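Local coordinates for protein glutamate--LysW ligase ArgX (Sulfolobus tokodaii, PDB 3VPB) that probably catalyses the ATP-dependent joining of glutamate's amino group to the gamma-carboxyl of the C-terminal glutamate of the carrier protein LysW, at residues R175-I180 with I238-N243. Residues are numbered along the deposited sequence; the frame is centred on the assembly and turned at random.
With ADP (adenosine-5'-diphosphate), chain L; GLU (glutamic acid), chain M; SO4 (sulfate ion), chain P.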
ATOM      1  N   ARG B 175      -2.368  32.191  10.050  1.00 16.16           N
ATOM      2  CA  ARG B 175      -3.658  31.538  10.307  1.00 17.69           C
ATOM      3  C   ARG B 175      -4.333  31.226   8.986  1.00 16.84           C
ATOM      4  O   ARG B 175      -3.939  31.734   7.949  1.00 18.11           O
ATOM      5  CB  ARG B 175      -4.588  32.471  11.094  1.00 17.55           C
ATOM      6  CG  ARG B 175      -5.077  33.608  10.187  1.00 18.42           C
ATOM      7  CD  ARG B 175      -5.611  34.754  10.925  1.00 20.81           C
ATOM      8  NE  ARG B 175      -6.293  35.702  10.020  1.00 22.35           N
ATOM      9  CZ  ARG B 175      -6.976  36.747  10.459  1.00 24.38           C
ATOM     10  NH1 ARG B 175      -7.068  36.930  11.770  1.00 25.77           N
ATOM     11  NH2 ARG B 175      -7.581  37.595   9.616  1.00 23.23           N
ATOM     12  N   ASP B 176      -5.367  30.398   9.030  1.00 17.31           N
ATOM     13  CA  ASP B 176      -6.332  30.416   7.951  1.00 17.35           C
ATOM     14  C   ASP B 176      -7.734  30.622   8.523  1.00 17.21           C
ATOM     15  O   ASP B 176      -7.898  30.742   9.743  1.00 18.14           O
ATOM     16  CB  ASP B 176      -6.174  29.220   6.998  1.00 17.61           C
ATOM     17  CG  ASP B 176      -6.661  27.908   7.581  1.00 19.40           C
ATOM     18  OD1 ASP B 176      -6.669  26.929   6.803  1.00 19.55           O
ATOM     19  OD2 ASP B 176      -7.058  27.855   8.783  1.00 21.90           O
ATOM     20  N   ILE B 177      -8.726  30.749   7.655  1.00 16.03           N
ATOM     21  CA  ILE B 177     -10.072  30.991   8.113  1.00 15.08           C
ATOM     22  C   ILE B 177     -10.926  29.759   7.831  1.00 15.16           C
ATOM     23  O   ILE B 177     -10.854  29.181   6.756  1.00 15.51           O
ATOM     24  CB  ILE B 177     -10.642  32.234   7.445  1.00 15.30           C
ATOM     25  CG1 ILE B 177      -9.805  33.469   7.851  1.00 16.94           C
ATOM     26  CG2 ILE B 177     -12.112  32.442   7.825  1.00 16.55           C
ATOM     27  CD1 ILE B 177     -10.118  34.722   6.961  1.00 20.10           C
ATOM     28  N   ARG B 178     -11.685  29.342   8.833  1.00 14.85           N
ATOM     29  CA  ARG B 178     -12.602  28.226   8.702  1.00 15.43           C
ATOM     30  C   ARG B 178     -14.021  28.773   8.922  1.00 15.72           C
ATOM     31  O   ARG B 178     -14.289  29.396   9.946  1.00 15.75           O
ATOM     32  CB  ARG B 178     -12.214  27.162   9.735  1.00 16.19           C
ATOM     33  CG  ARG B 178     -13.300  26.141  10.077  1.00 17.13           C
ATOM     34  CD  ARG B 178     -13.860  25.452   8.840  1.00 21.03           C
ATOM     35  NE  ARG B 178     -12.938  24.533   8.186  1.00 24.15           N
ATOM     36  CZ  ARG B 178     -12.720  23.274   8.587  1.00 23.60           C
ATOM     37  NH1 ARG B 178     -13.340  22.779   9.655  1.00 19.84           N
ATOM     38  NH2 ARG B 178     -11.872  22.500   7.915  1.00 20.39           N
ATOM     39  N   CYS B 179     -14.899  28.554   7.949  1.00 15.92           N
ATOM     40  CA  CYS B 179     -16.329  28.875   8.066  1.00 16.73           C
ATOM     41  C   CYS B 179     -17.165  27.603   7.948  1.00 17.31           C
ATOM     42  O   CYS B 179     -16.680  26.566   7.438  1.00 16.86           O
ATOM     43  CB  CYS B 179     -16.721  29.856   6.964  1.00 17.57           C
ATOM     44  SG  CYS B 179     -15.639  31.320   6.960  1.00 24.20           S
ATOM     45  N   ILE B 180     -18.416  27.690   8.396  1.00 16.43           N
ATOM     46  CA  ILE B 180     -19.373  26.606   8.275  1.00 16.05           C
ATOM     47  C   ILE B 180     -20.639  27.218   7.683  1.00 16.41           C
ATOM     48  O   ILE B 180     -21.013  28.341   8.035  1.00 16.64           O
ATOM     49  CB  ILE B 180     -19.697  25.963   9.632  1.00 15.45           C
ATOM     50  CG1 ILE B 180     -18.476  25.165  10.129  1.00 16.06           C
ATOM     51  CG2 ILE B 180     -20.935  25.008   9.508  1.00 17.18           C
ATOM     52  CD1 ILE B 180     -18.664  24.372  11.430  1.00 18.61           C
ATOM     53  N   ILE B 238     -10.469  29.107   4.010  1.00 16.26           N
ATOM     54  CA  ILE B 238     -10.052  30.277   3.232  1.00 16.35           C
ATOM     55  C   ILE B 238      -8.665  30.788   3.655  1.00 16.41           C
ATOM     56  O   ILE B 238      -8.319  30.787   4.836  1.00 16.61           O
ATOM     57  CB  ILE B 238     -11.131  31.390   3.327  1.00 16.41           C
ATOM     58  CG1 ILE B 238     -12.333  30.972   2.474  1.00 19.10           C
ATOM     59  CG2 ILE B 238     -10.566  32.771   2.882  1.00 16.24           C
ATOM     60  CD1 ILE B 238     -13.598  31.756   2.754  1.00 24.11           C
ATOM     61  N   LEU B 239      -7.859  31.151   2.652  1.00 15.85           N
ATOM     62  CA  LEU B 239      -6.540  31.724   2.853  1.00 16.71           C
ATOM     63  C   LEU B 239      -6.583  33.199   2.490  1.00 16.74           C
ATOM     64  O   LEU B 239      -7.406  33.632   1.660  1.00 17.20           O
ATOM     65  CB  LEU B 239      -5.492  31.026   1.980  1.00 16.87           C
ATOM     66  CG  LEU B 239      -5.293  29.537   2.279  1.00 17.88           C
ATOM     67  CD1 LEU B 239      -4.608  28.852   1.098  1.00 16.98           C
ATOM     68  CD2 LEU B 239      -4.509  29.416   3.577  1.00 17.56           C
ATOM     69  N   GLU B 240      -5.690  33.974   3.099  1.00 16.61           N
ATOM     70  CA  GLU B 240      -5.682  35.436   2.872  1.00 17.02           C
ATOM     71  C   GLU B 240      -4.412  35.805   2.124  1.00 17.22           C
ATOM     72  O   GLU B 240      -3.293  35.593   2.644  1.00 17.23           O
ATOM     73  CB  GLU B 240      -5.753  36.182   4.203  1.00 16.70           C
ATOM     74  CG  GLU B 240      -7.040  35.882   4.977  1.00 18.03           C
ATOM     75  CD  GLU B 240      -6.914  36.182   6.456  1.00 19.68           C
ATOM     76  OE1 GLU B 240      -6.288  35.386   7.196  1.00 21.86           O
ATOM     77  OE2 GLU B 240      -7.463  37.211   6.895  1.00 20.60           O
ATOM     78  N   HIS B 241      -4.592  36.268   0.889  1.00 17.26           N
ATOM     79  CA  HIS B 241      -3.482  36.610   0.002  1.00 18.16           C
ATOM     80  C   HIS B 241      -3.191  38.098   0.146  1.00 19.11           C
ATOM     81  O   HIS B 241      -4.127  38.906   0.113  1.00 19.16           O
ATOM     82  CB  HIS B 241      -3.841  36.291  -1.459  1.00 18.33           C
ATOM     83  CG  HIS B 241      -2.670  36.339  -2.390  1.00 18.88           C
ATOM     84  ND1 HIS B 241      -2.156  37.521  -2.884  1.00 20.05           N
ATOM     85  CD2 HIS B 241      -1.902  35.351  -2.906  1.00 20.11           C
ATOM     86  CE1 HIS B 241      -1.139  37.259  -3.681  1.00 20.87           C
ATOM     87  NE2 HIS B 241      -0.954  35.950  -3.700  1.00 22.21           N
ATOM     88  N   PRO B 242      -1.904  38.462   0.295  1.00 20.07           N
ATOM     89  CA  PRO B 242      -1.491  39.856   0.508  1.00 21.36           C
ATOM     90  C   PRO B 242      -1.999  40.841  -0.562  1.00 22.43           C
ATOM     91  O   PRO B 242      -2.190  42.013  -0.244  1.00 22.53           O
ATOM     92  CB  PRO B 242       0.035  39.798   0.401  1.00 21.39           C
ATOM     93  CG  PRO B 242       0.428  38.412   0.602  1.00 21.44           C
ATOM     94  CD  PRO B 242      -0.757  37.528   0.327  1.00 20.38           C
ATOM     95  N   ASN B 243      -2.185  40.387  -1.805  1.00 22.81           N
ATOM     96  CA  ASN B 243      -2.713  41.256  -2.873  1.00 24.36           C
ATOM     97  C   ASN B 243      -4.161  40.941  -3.230  1.00 23.70           C
ATOM     98  O   ASN B 243      -4.969  41.850  -3.447  1.00 23.93           O
ATOM     99  CB  ASN B 243      -1.836  41.189  -4.145  1.00 25.12           C
ATOM    100  CG  ASN B 243      -0.360  41.417  -3.860  1.00 30.04           C
ATOM    101  OD1 ASN B 243       0.503  40.638  -4.297  1.00 34.79           O
ATOM    102  ND2 ASN B 243      -0.054  42.489  -3.130  1.00 32.66           N
TER
HETATM  103  PB  ADP L 500      -6.660  19.464   4.448  1.00 15.62           P
HETATM  104  O1B ADP L 500      -7.865  18.954   3.751  1.00 17.75           O
HETATM  105  O2B ADP L 500      -6.912  20.370   5.642  1.00 18.00           O
HETATM  106  O3B ADP L 500      -5.598  18.443   4.741  1.00 15.24           O
HETATM  107  PA  ADP L 500      -5.766  21.956   3.250  1.00 17.66           P
HETATM  108  O1A ADP L 500      -5.563  22.234   1.764  1.00 17.86           O
HETATM  109  O2A ADP L 500      -6.835  22.638   4.074  1.00 16.09           O
HETATM  110  O3A ADP L 500      -5.909  20.357   3.335  1.00 18.44           O
HETATM  111  O5' ADP L 500      -4.338  22.232   3.933  1.00 17.37           O
HETATM  112  C5' ADP L 500      -4.096  22.124   5.336  1.00 15.60           C
HETATM  113  C4' ADP L 500      -3.362  23.358   5.826  1.00 14.35           C
HETATM  114  O4' ADP L 500      -2.192  23.548   5.024  1.00 16.02           O
HETATM  115  C3' ADP L 500      -4.213  24.615   5.618  1.00 16.64           C
HETATM  116  O3' ADP L 500      -5.024  24.881   6.769  1.00 17.50           O
HETATM  117  C2' ADP L 500      -3.172  25.691   5.421  1.00 17.85           C
HETATM  118  O2' ADP L 500      -2.664  26.134   6.688  1.00 19.01           O
HETATM  119  C1' ADP L 500      -2.065  24.943   4.726  1.00 15.54           C
HETATM  120  N9  ADP L 500      -2.160  25.114   3.264  1.00 13.90           N
HETATM  121  C8  ADP L 500      -2.691  24.253   2.358  1.00 12.45           C
HETATM  122  N7  ADP L 500      -2.531  24.760   1.127  1.00 13.28           N
HETATM  123  C5  ADP L 500      -1.893  25.942   1.245  1.00 12.49           C
HETATM  124  C6  ADP L 500      -1.443  27.003   0.335  1.00 11.34           C
HETATM  125  N6  ADP L 500      -1.617  26.864  -0.993  1.00 13.62           N
HETATM  126  N1  ADP L 500      -0.773  28.070   0.864  1.00 14.72           N
HETATM  127  C2  ADP L 500      -0.569  28.212   2.179  1.00 12.00           C
HETATM  128  N3  ADP L 500      -0.997  27.280   3.068  1.00 14.50           N
HETATM  129  C4  ADP L 500      -1.653  26.165   2.646  1.00 12.76           C
HETATM  130  N   GLU M 501     -10.730  19.294  10.690  1.00 19.83           N
HETATM  131  CA  GLU M 501     -10.644  20.684  11.212  1.00 19.65           C
HETATM  132  C   GLU M 501      -9.225  20.970  11.654  1.00 19.61           C
HETATM  133  O   GLU M 501      -8.817  22.145  11.597  1.00 19.16           O
HETATM  134  CB  GLU M 501     -11.607  20.888  12.393  1.00 20.02           C
HETATM  135  CG  GLU M 501     -11.747  22.337  12.826  1.00 20.59           C
HETATM  136  CD  GLU M 501     -12.712  22.529  13.995  1.00 21.55           C
HETATM  137  OE1 GLU M 501     -12.728  21.675  14.918  1.00 20.23           O
HETATM  138  OE2 GLU M 501     -13.442  23.559  13.976  1.00 21.35           O
HETATM  139  OXT GLU M 501      -8.484  20.061  12.095  1.00 20.14           O
HETATM  140  S   SO4 P 504      -9.666  19.849   7.388  1.00 19.72           S
HETATM  141  O1  SO4 P 504      -9.591  18.899   6.271  1.00 20.98           O
HETATM  142  O2  SO4 P 504      -8.894  19.313   8.493  1.00 19.84           O
HETATM  143  O3  SO4 P 504      -9.219  21.219   7.048  1.00 18.12           O
HETATM  144  O4  SO4 P 504     -11.048  19.895   7.861  1.00 17.67           O
HETATM  145  O   HOH W   1      -4.682  33.505   6.149  1.00 25.49           O
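The guanidinium of Arg175 meets the carboxylate of Glu240 edge to edge, the two planes only 9° apart. The grip is side-on: NE of Arg175 donates to OE1 of Glu240 at 2.8 Å and NH2 of Arg175 to OE2 of Glu240 at 2.8 Å, both bonds almost straight and each received on a syn lone pair. Arg175 reaches this position with CG between its backbone N and carbonyl carbon (chi1 72°) and the chain extended from there to NE. Against the flat carboxylate lies Ile177, whose CD1 comes within 3.6 Å of CD of Glu240, the two side chains crossing at about a right angle. Lys173 adds a second positive partner at OE2, while a water lies 2.7 Å from OE1 of Glu240 and also receives the N-H of that residue.

Beside this pair, Ile177 and Ile238 form an antiparallel hydrogen-bonded pair between neighbouring strands of the five-stranded sheet of the ATP-grasp domain. Their beta-branched side chains share one sheet face with Tyr246, with 4.2 Å between CB of Ile177 and CB of Ile238. On the face that carries the nucleotide, CD2 of Leu239 packs on CB of Asp176 and its CD1 lies 3.7 Å from C6 of the adenine. OD1 of Asp176 accepts the ribose O3' of ADP at 2.6 Å and also pairs with Arg192. Further along, the edge of the Arg178 guanidinium faces a sulfate, and its NH1 pairs with Glu56 of the LysW chain.

A buried carboxylate gripped by two cationic side chains is probably held ionised, and the paired strands place ribose, adenine and carrier-protein contacts on one continuous framework.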